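Local coordinates for F420-H2 Dependent Reductase A (Mycobacterium smegmatis str. MC2 155, PDB 3H96), which belongs to a mycobacterial family of F420H2-dependent reductases that catalyse aflatoxin degradation, and probably uses coenzyme F420 in the redox conversion of quinones, at residues Met32-His37 / Gln88-Thr93; Thr48-Leu53 / Ile62-Ser67; Tyr96-Thr101 / Leu138-Thr143. All coordinates share one frame; numbering follows the deposited sequence. Where two conformers were deposited one is given.

Contact 1 of 3, residues Met32-His37 / Gln88-Thr93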
loop_
_atom_site.group_PDB
_atom_site.type_symbol
_atom_site.label_atom_id
_atom_site.label_comp_id
_atom_site.label_asym_id
_atom_site.label_seq_id
_atom_site.Cartn_x
_atom_site.Cartn_y
_atom_site.Cartn_z
HETATM N N MSE A 32 3.021 -1.845 8.553
HETATM C CA MSE A 32 2.611 -0.550 7.959
HETATM C C MSE A 32 3.713 0.078 7.154
HETATM O O MSE A 32 4.928 -0.077 7.463
HETATM C CB MSE A 32 2.250 0.461 9.036
HETATM C CG MSE A 32 1.140 -0.034 9.986
HETATM SE SE MSE A 32 -0.514 -0.094 9.014
HETATM C CE MSE A 32 -0.670 1.856 8.705
ATOM N N VAL A 33 3.297 0.825 6.158
ATOM C CA VAL A 33 4.217 1.641 5.411
ATOM C C VAL A 33 3.603 3.047 5.209
ATOM O O VAL A 33 2.384 3.177 5.008
ATOM C CB VAL A 33 4.568 0.952 4.077
ATOM C CG1 VAL A 33 3.261 0.692 3.227
ATOM C CG2 VAL A 33 5.519 1.803 3.288
ATOM N N LEU A 34 4.444 4.073 5.324
ATOM C CA LEU A 34 4.081 5.434 4.926
ATOM C C LEU A 34 4.687 5.669 3.553
ATOM O O LEU A 34 5.940 5.644 3.380
ATOM C CB LEU A 34 4.679 6.464 5.888
ATOM C CG LEU A 34 4.400 6.358 7.410
ATOM C CD1 LEU A 34 4.879 7.688 8.226
ATOM C CD2 LEU A 34 2.973 6.080 7.711
ATOM N N VAL A 35 3.795 5.865 2.591
ATOM C CA VAL A 35 4.192 5.994 1.181
ATOM C C VAL A 35 4.224 7.467 0.857
ATOM O O VAL A 35 3.194 8.183 1.000
ATOM C CB VAL A 35 3.200 5.266 0.268
ATOM C CG1 VAL A 35 3.530 5.536 -1.235
ATOM C CG2 VAL A 35 3.080 3.718 0.696
ATOM N N HIS A 36 5.383 7.958 0.431
ATOM C CA HIS A 36 5.469 9.361 -0.020
ATOM C C HIS A 36 5.257 9.321 -1.517
ATOM O O HIS A 36 6.005 8.618 -2.227
ATOM C CB HIS A 36 6.869 9.988 0.233
ATOM C CG HIS A 36 7.195 10.218 1.670
ATOM N ND1 HIS A 36 7.264 9.194 2.591
ATOM C CD2 HIS A 36 7.528 11.348 2.337
ATOM C CE1 HIS A 36 7.591 9.682 3.772
ATOM N NE2 HIS A 36 7.780 10.987 3.637
ATOM N N HIS A 37 4.279 10.083 -2.002
ATOM C CA HIS A 37 3.948 10.099 -3.403
ATOM C C HIS A 37 3.705 11.545 -3.830
ATOM O O HIS A 37 3.626 12.480 -2.976
ATOM C CB HIS A 37 2.737 9.171 -3.748
ATOM C CG HIS A 37 1.530 9.397 -2.889
ATOM N ND1 HIS A 37 0.376 9.990 -3.368
ATOM C CD2 HIS A 37 1.303 9.140 -1.575
ATOM C CE1 HIS A 37 -0.497 10.110 -2.381
ATOM N NE2 HIS A 37 0.030 9.571 -1.288
ATOM N N GLN A 88 9.467 7.134 -2.134
ATOM C CA GLN A 88 10.142 7.000 -0.883
ATOM C C GLN A 88 9.117 6.436 0.084
ATOM O O GLN A 88 7.986 6.863 0.064
ATOM C CB GLN A 88 10.572 8.351 -0.405
ATOM C CG GLN A 88 11.581 8.406 0.623
ATOM C CD GLN A 88 11.799 9.809 1.128
ATOM O OE1 GLN A 88 12.327 9.987 2.110
ATOM N NE2 GLN A 88 11.328 10.810 0.402
ATOM N N VAL A 89 9.548 5.533 0.940
ATOM C CA VAL A 89 8.669 4.991 1.972
ATOM C C VAL A 89 9.343 4.972 3.367
ATOM O O VAL A 89 10.578 4.903 3.462
ATOM C CB VAL A 89 8.281 3.476 1.656
ATOM C CG1 VAL A 89 7.467 3.355 0.327
ATOM C CG2 VAL A 89 9.509 2.581 1.594
ATOM N N GLU A 90 8.528 4.966 4.417
ATOM C CA GLU A 90 8.999 4.620 5.736
ATOM C C GLU A 90 8.420 3.250 6.105
ATOM O O GLU A 90 7.235 3.027 6.025
ATOM C CB GLU A 90 8.642 5.694 6.754
ATOM C CG GLU A 90 9.052 7.086 6.259
ATOM C CD GLU A 90 8.457 8.228 7.078
ATOM O OE1 GLU A 90 8.615 8.225 8.316
ATOM O OE2 GLU A 90 7.865 9.155 6.461
ATOM N N VAL A 91 9.294 2.331 6.482
ATOM C CA VAL A 91 8.916 0.972 6.891
ATOM C C VAL A 91 9.766 0.727 8.142
ATOM O O VAL A 91 10.963 0.932 8.108
ATOM C CB VAL A 91 9.237 -0.091 5.783
ATOM C CG1 VAL A 91 8.786 -1.487 6.262
ATOM C CG2 VAL A 91 8.531 0.263 4.454
ATOM N N GLY A 92 9.134 0.321 9.255
ATOM C CA GLY A 92 9.866 0.037 10.474
ATOM C C GLY A 92 10.441 1.366 10.941
ATOM O O GLY A 92 9.755 2.371 10.918
ATOM N N THR A 93 11.724 1.378 11.264
ATOM C CA THR A 93 12.382 2.617 11.659
ATOM C C THR A 93 13.103 3.232 10.473
ATOM O O THR A 93 13.791 4.206 10.616
ATOM C CB THR A 93 13.402 2.332 12.786
ATOM O OG1 THR A 93 14.309 1.281 12.340
ATOM C CG2 THR A 93 12.642 1.857 14.058
HETATM O O HOH W 1 6.418 -0.535 9.569
#
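Segments 32-37 and 88-91 run antiparallel, their axes 4.7 Å apart at closest approach and 162° apart in direction, in neighbouring strands of the sheet of a PNPOX-like split beta-barrel. L34 and E90 form a hydrogen-bonded pair: L34 N reaches E90 O at 3.1 Å and E90 N reaches L34 O at 2.9 Å, each donor lying in the plane of the carbonyl it meets. H36 N approaches Q88 O differently, nearly along the C=O axis, at 2.8 Å. The face bearing V33, V35, V89 and V91 is aliphatic. V33 holds CG2 anti to its backbone N, and from there this one methyl meets both V89 CB and V91 CG2 at 3.6 Å. On the other face the E90 chain, extended beyond CG, crosses L34 obliquely and sets its carboxylate beside L34 CD1, with the carboxylate plane 39° from that of the H36 ring. The buried charge of E90 is answered by a salt bridge to R17, and helix 8-18 also covers L34 through I13 and F16. Near the end of strand 86-91 a water takes over the linkage, donating to M32 O at 2.6 Å and accepting from G92 N at 2.9 Å.

Contact 2 of 3, residues Thr48-Leu53 / Ile62-Ser67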
loop_
_atom_site.group_PDB
_atom_site.type_symbol
_atom_site.label_atom_id
_atom_site.label_comp_id
_atom_site.label_asym_id
_atom_site.label_seq_id
_atom_site.Cartn_x
_atom_site.Cartn_y
_atom_site.Cartn_z
ATOM N N THR A 48 0.916 8.762 2.633
ATOM C CA THR A 48 -0.307 8.007 2.892
ATOM C C THR A 48 0.128 6.753 3.643
ATOM O O THR A 48 0.922 5.974 3.110
ATOM C CB THR A 48 -1.083 7.668 1.561
ATOM O OG1 THR A 48 -1.423 8.902 0.881
ATOM C CG2 THR A 48 -2.402 6.842 1.861
ATOM N N PRO A 49 -0.420 6.544 4.856
ATOM C CA PRO A 49 -0.079 5.294 5.558
ATOM C C PRO A 49 -0.969 4.186 5.043
ATOM O O PRO A 49 -2.130 4.447 4.684
ATOM C CB PRO A 49 -0.397 5.592 7.030
ATOM C CG PRO A 49 -1.475 6.698 6.944
ATOM C CD PRO A 49 -1.343 7.408 5.629
HETATM N N MSE A 50 -0.464 2.948 5.041
HETATM C CA MSE A 50 -1.315 1.841 4.588
HETATM C C MSE A 50 -0.652 0.572 5.045
HETATM O O MSE A 50 0.504 0.611 5.455
HETATM C CB MSE A 50 -1.415 1.890 3.025
HETATM C CG MSE A 50 -0.091 1.584 2.337
HETATM SE SE MSE A 50 -0.311 1.863 0.419
HETATM C CE MSE A 50 -0.607 3.835 0.335
HETATM N N MSE A 51 -1.380 -0.551 5.010
HETATM C CA MSE A 51 -0.765 -1.850 5.239
HETATM C C MSE A 51 0.149 -2.303 4.091
HETATM O O MSE A 51 -0.029 -1.874 2.954
HETATM C CB MSE A 51 -1.887 -2.881 5.411
HETATM C CG MSE A 51 -2.604 -2.767 6.792
HETATM SE SE MSE A 51 -3.873 -4.313 6.847
HETATM C CE MSE A 51 -4.921 -3.929 8.517
ATOM N N TYR A 52 1.111 -3.169 4.376
ATOM C CA TYR A 52 1.744 -3.899 3.301
ATOM C C TYR A 52 1.847 -5.372 3.588
ATOM O O TYR A 52 1.690 -5.790 4.712
ATOM C CB TYR A 52 3.141 -3.314 3.034
ATOM C CG TYR A 52 4.154 -3.642 4.069
ATOM C CD1 TYR A 52 4.886 -4.853 4.005
ATOM C CD2 TYR A 52 4.419 -2.749 5.092
ATOM C CE1 TYR A 52 5.856 -5.172 4.933
ATOM C CE2 TYR A 52 5.389 -3.055 6.071
ATOM C CZ TYR A 52 6.112 -4.245 5.996
ATOM O OH TYR A 52 7.094 -4.479 6.966
ATOM N N LEU A 53 2.145 -6.164 2.563
ATOM C CA LEU A 53 2.441 -7.566 2.771
ATOM C C LEU A 53 3.867 -7.745 2.357
ATOM O O LEU A 53 4.227 -7.425 1.204
ATOM C CB LEU A 53 1.514 -8.419 1.887
ATOM C CG LEU A 53 1.754 -9.951 2.011
ATOM C CD1 LEU A 53 1.178 -10.453 3.366
ATOM C CD2 LEU A 53 0.975 -10.649 0.907
ATOM N N ILE A 62 8.094 -5.111 -0.903
ATOM C CA ILE A 62 6.829 -5.190 -0.153
ATOM C C ILE A 62 5.744 -4.989 -1.200
ATOM O O ILE A 62 5.997 -4.421 -2.266
ATOM C CB ILE A 62 6.730 -4.155 1.045
ATOM C CG1 ILE A 62 6.777 -2.690 0.577
ATOM C CG2 ILE A 62 7.888 -4.436 2.118
ATOM C CD1 ILE A 62 6.413 -1.618 1.711
ATOM N N TYR A 63 4.545 -5.467 -0.903
ATOM C CA TYR A 63 3.389 -5.316 -1.775
ATOM C C TYR A 63 2.371 -4.424 -1.129
ATOM O O TYR A 63 2.090 -4.611 0.054
ATOM C CB TYR A 63 2.760 -6.702 -1.997
ATOM C CG TYR A 63 3.667 -7.593 -2.734
ATOM C CD1 TYR A 63 4.003 -7.305 -4.056
ATOM C CD2 TYR A 63 4.235 -8.715 -2.126
ATOM C CE1 TYR A 63 4.847 -8.144 -4.774
ATOM C CE2 TYR A 63 5.084 -9.527 -2.822
ATOM C CZ TYR A 63 5.385 -9.239 -4.140
ATOM O OH TYR A 63 6.204 -10.086 -4.865
ATOM N N VAL A 64 1.832 -3.426 -1.871
ATOM C CA VAL A 64 0.736 -2.623 -1.317
ATOM C C VAL A 64 -0.511 -2.843 -2.182
ATOM O O VAL A 64 -0.405 -3.331 -3.314
ATOM C CB VAL A 64 1.071 -1.133 -1.185
ATOM C CG1 VAL A 64 2.284 -0.920 -0.142
ATOM C CG2 VAL A 64 1.587 -0.609 -2.491
ATOM N N PHE A 65 -1.676 -2.478 -1.645
ATOM C CA PHE A 65 -2.947 -2.908 -2.253
ATOM C C PHE A 65 -3.707 -1.682 -2.443
ATOM O O PHE A 65 -4.037 -1.002 -1.438
ATOM C CB PHE A 65 -3.705 -3.850 -1.258
ATOM C CG PHE A 65 -2.932 -5.102 -0.976
ATOM C CD1 PHE A 65 -3.030 -6.239 -1.856
ATOM C CD2 PHE A 65 -1.971 -5.116 0.026
ATOM C CE1 PHE A 65 -2.234 -7.342 -1.672
ATOM C CE2 PHE A 65 -1.160 -6.264 0.217
ATOM C CZ PHE A 65 -1.296 -7.361 -0.610
ATOM N N ALA A 66 -4.055 -1.370 -3.682
ATOM C CA ALA A 66 -4.813 -0.126 -3.933
ATOM C C ALA A 66 -6.318 -0.306 -3.703
ATOM O O ALA A 66 -7.129 -0.109 -4.621
ATOM C CB ALA A 66 -4.500 0.410 -5.357
ATOM N N SER A 67 -6.675 -0.721 -2.497
ATOM C CA SER A 67 -8.001 -1.229 -2.174
ATOM C C SER A 67 -9.052 -0.129 -1.943
ATOM O O SER A 67 -10.225 -0.264 -2.340
ATOM C CB SER A 67 -7.864 -2.099 -0.909
ATOM O OG SER A 67 -7.139 -1.416 0.101
HETATM O O HOH W 2 -1.873 -1.418 0.954
#
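Y52 and I62 cross at about a right angle, and this crossing carries much of the contact between 48-53 and 62-67. The first torsion of Y52 places CG in the crowded position between the backbone N and the carbonyl carbon, and chi2 near 86° turns the ring so that a face meets I62. Over that face sits I62 CD1, 4.2 Å from the ring centroid and 27° off the normal, a CH-pi contact. The other branch of I62 adds to it, CG2 lying 3.5 Å from Y52 CE1. M50, a selenomethionine, also meets its partner nearly at right angles: its chain is bent at chi3, and SE itself touches V64 CB at 3.7 Å. L53 approaches F65 in a third way, with CB in the ring plane at the edge, 3.8 Å from CE2. Two backbone hydrogen bonds make L53 and Y63 an antiparallel hydrogen-bonded pair, L53 N to Y63 O at 3.0 Å and Y63 N to L53 O at 2.9 Å, both donors in the carbonyl plane. Two residues on, at M51 and F65, a water bridges the backbones, donating to M51 O and accepting from F65 N. The end-to-end directions of 50-53 and 62-65 differ by 121°, so the ladder between them stays short. M50 also packs on V33, V35 and W77, while L53 and F65 meet Q115 of helix 105-118. Strands 45-51 and 53-54, outermost in the sheet of this chain, are joined through Y52, and L53 of the second pairs with strand 61-65; this curling of the sheet on itself is consistent with a PNPOX-like split beta-barrel.

Contact 3 of 3, residues Tyr96-Thr101 / Leu138-Thr143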
loop_
_atom_site.group_PDB
_atom_site.type_symbol
_atom_site.label_atom_id
_atom_site.label_comp_id
_atom_site.label_asym_id
_atom_site.label_seq_id
_atom_site.Cartn_x
_atom_site.Cartn_y
_atom_site.Cartn_z
ATOM N N TYR A 96 13.537 4.775 2.853
ATOM C CA TYR A 96 14.355 4.450 1.713
ATOM C C TYR A 96 13.609 4.650 0.391
ATOM O O TYR A 96 12.329 4.719 0.327
ATOM C CB TYR A 96 14.949 3.022 1.858
ATOM C CG TYR A 96 13.913 1.936 2.042
ATOM C CD1 TYR A 96 13.616 1.448 3.326
ATOM C CD2 TYR A 96 13.216 1.398 0.932
ATOM C CE1 TYR A 96 12.621 0.435 3.501
ATOM C CE2 TYR A 96 12.231 0.370 1.106
ATOM C CZ TYR A 96 11.968 -0.104 2.391
ATOM O OH TYR A 96 10.985 -1.084 2.592
ATOM N N ALA A 97 14.387 4.702 -0.683
ATOM C CA ALA A 97 13.821 4.861 -2.016
ATOM C C ALA A 97 13.280 3.486 -2.501
ATOM O O ALA A 97 13.781 2.426 -2.059
ATOM C CB ALA A 97 14.945 5.417 -2.974
ATOM N N VAL A 98 12.253 3.501 -3.374
ATOM C CA VAL A 98 11.748 2.287 -3.954
ATOM C C VAL A 98 11.444 2.447 -5.448
ATOM O O VAL A 98 11.049 3.557 -5.908
ATOM C CB VAL A 98 10.492 1.803 -3.189
ATOM C CG1 VAL A 98 9.752 0.910 -4.011
ATOM C CG2 VAL A 98 10.882 1.060 -1.872
ATOM N N GLY A 99 11.652 1.350 -6.192
ATOM C CA GLY A 99 11.147 1.203 -7.572
ATOM C C GLY A 99 9.730 0.667 -7.466
ATOM O O GLY A 99 9.441 -0.166 -6.611
ATOM N N VAL A 100 8.825 1.170 -8.320
ATOM C CA VAL A 100 7.443 0.682 -8.363
ATOM C C VAL A 100 7.174 -0.193 -9.608
ATOM O O VAL A 100 7.511 0.193 -10.713
ATOM C CB VAL A 100 6.430 1.897 -8.474
ATOM C CG1 VAL A 100 4.991 1.381 -8.523
ATOM C CG2 VAL A 100 6.625 2.929 -7.300
ATOM N N THR A 101 6.539 -1.363 -9.440
ATOM C CA THR A 101 6.074 -2.165 -10.586
ATOM C C THR A 101 4.675 -2.672 -10.194
ATOM O O THR A 101 4.383 -2.773 -9.019
ATOM C CB THR A 101 7.035 -3.391 -10.866
ATOM O OG1 THR A 101 7.319 -3.996 -9.633
ATOM C CG2 THR A 101 8.433 -2.926 -11.436
ATOM N N LEU A 138 0.722 -3.316 -6.067
ATOM C CA LEU A 138 2.003 -2.809 -6.496
ATOM C C LEU A 138 3.135 -3.424 -5.634
ATOM O O LEU A 138 2.959 -3.612 -4.429
ATOM C CB LEU A 138 2.051 -1.277 -6.313
ATOM C CG LEU A 138 1.006 -0.432 -7.037
ATOM C CD1 LEU A 138 1.339 1.035 -6.755
ATOM C CD2 LEU A 138 1.102 -0.625 -8.539
ATOM N N ALA A 139 4.277 -3.673 -6.276
ATOM C CA ALA A 139 5.495 -4.083 -5.640
ATOM C C ALA A 139 6.413 -2.855 -5.439
ATOM O O ALA A 139 6.794 -2.175 -6.406
ATOM C CB ALA A 139 6.174 -5.155 -6.497
ATOM N N LEU A 140 6.776 -2.582 -4.186
ATOM C CA LEU A 140 7.700 -1.546 -3.839
ATOM C C LEU A 140 9.064 -2.173 -3.489
ATOM O O LEU A 140 9.231 -2.827 -2.453
ATOM C CB LEU A 140 7.098 -0.717 -2.705
ATOM C CG LEU A 140 5.646 -0.295 -2.971
ATOM C CD1 LEU A 140 5.131 0.565 -1.761
ATOM C CD2 LEU A 140 5.543 0.549 -4.336
ATOM N N THR A 141 10.052 -1.963 -4.358
ATOM C CA THR A 141 11.319 -2.659 -4.218
ATOM C C THR A 141 12.424 -1.693 -3.797
ATOM O O THR A 141 12.689 -0.717 -4.514
ATOM C CB THR A 141 11.753 -3.304 -5.513
ATOM O OG1 THR A 141 10.719 -4.174 -5.968
ATOM C CG2 THR A 141 13.037 -4.092 -5.269
ATOM N N ARG A 142 13.064 -2.009 -2.670
ATOM C CA ARG A 142 14.085 -1.144 -2.114
ATOM C C ARG A 142 15.222 -0.937 -3.099
ATOM O O ARG A 142 15.752 -1.865 -3.663
ATOM C CB ARG A 142 14.647 -1.680 -0.793
ATOM C CG ARG A 142 15.564 -0.654 -0.086
ATOM C CD ARG A 142 15.920 -1.183 1.290
ATOM N NE ARG A 142 16.652 -0.177 2.007
ATOM C CZ ARG A 142 16.662 -0.072 3.315
ATOM N NH1 ARG A 142 16.025 -0.962 4.075
ATOM N NH2 ARG A 142 17.372 0.890 3.850
ATOM N N THR A 143 15.585 0.297 -3.353
ATOM C CA THR A 143 16.822 0.659 -4.007
ATOM C C THR A 143 17.630 1.542 -3.076
ATOM O O THR A 143 17.147 2.039 -2.072
ATOM C CB THR A 143 16.629 1.470 -5.262
ATOM O OG1 THR A 143 15.920 2.664 -4.942
ATOM C CG2 THR A 143 15.935 0.741 -6.302
HETATM O O HOH W 3 10.393 -2.325 0.000
HETATM O O HOH W 4 17.107 4.612 -0.521
HETATM O O HOH W 5 9.018 -2.730 -7.727
#
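Packing is tightest at V98, whose CG1, anti to the backbone N, presses against strand 137-142: it lies 2.9 Å from T141 N and 3.4 Å from L140 CB. The first distance is unusually short, which may reflect how the two deposited conformers of V98 were modelled. Further along the same face V100 and L140 lie side by side and point the same way, V100 CG2 to L140 CD2 at 4.0 Å, while V100 CG1 leans on L138 CD1 across an oblique approach. L138 and L140 also pack on V64 of strand 61-65, and L138 meets W77 and L81 of helix 76-84. The backbones pair antiparallel, with 142° between the segment axes. G99 and T141 exchange two hydrogen bonds, both with the donor in the carbonyl plane and both 2.9 Å between N and O. Strands 94-103 and 137-142 are thus adjacent in the antiparallel sheet of the PNPOX-like split barrel, the latter reaching the C-terminus of the chain. Toward that end the contact opens to solvent. T143 N still donates to A97 O at 3.1 Å, but from 45° above the carbonyl plane. R142, exposed yet closely packed, lays CD over the centre of the Y96 ring and its guanidinium flat against it, centres 4.0 Å apart and planes at 11°; a salt bridge from NH2 to E94 gives the charge its partner. Three waters bridge the strands: one accepts from A97 N and donates to T143 O at the chain end, one accepts from Y96 OH and donates to L140 O, and one donates to A139 O at 2.6 Å while binding T101 OG1 and T141 OG1.

Overall arrangement
The three contacts lie in one antiparallel sheet, their centres about 10 Å (contacts 1 and 2), 11 Å (1 and 3) and 12 Å (2 and 3) apart. Across it the strands come in the order 45-51, 32-38, 86-91, 94-103, 137-142, 61-65, 53-54. Contact 1 joins the second and third, contact 3 the fourth and fifth, and contact 2 connects the first strand, through the chain at Y52, with the sixth and seventh, consistent with a sheet curled into a split barrel. Along the chain both segments of contact 2 fall between those of contact 1, and contact 3 follows. Backbone pairs V33-M50, V89-Y96 and I62-L140 connect the contacts directly, making one continuous framework in a family expected to bind F420.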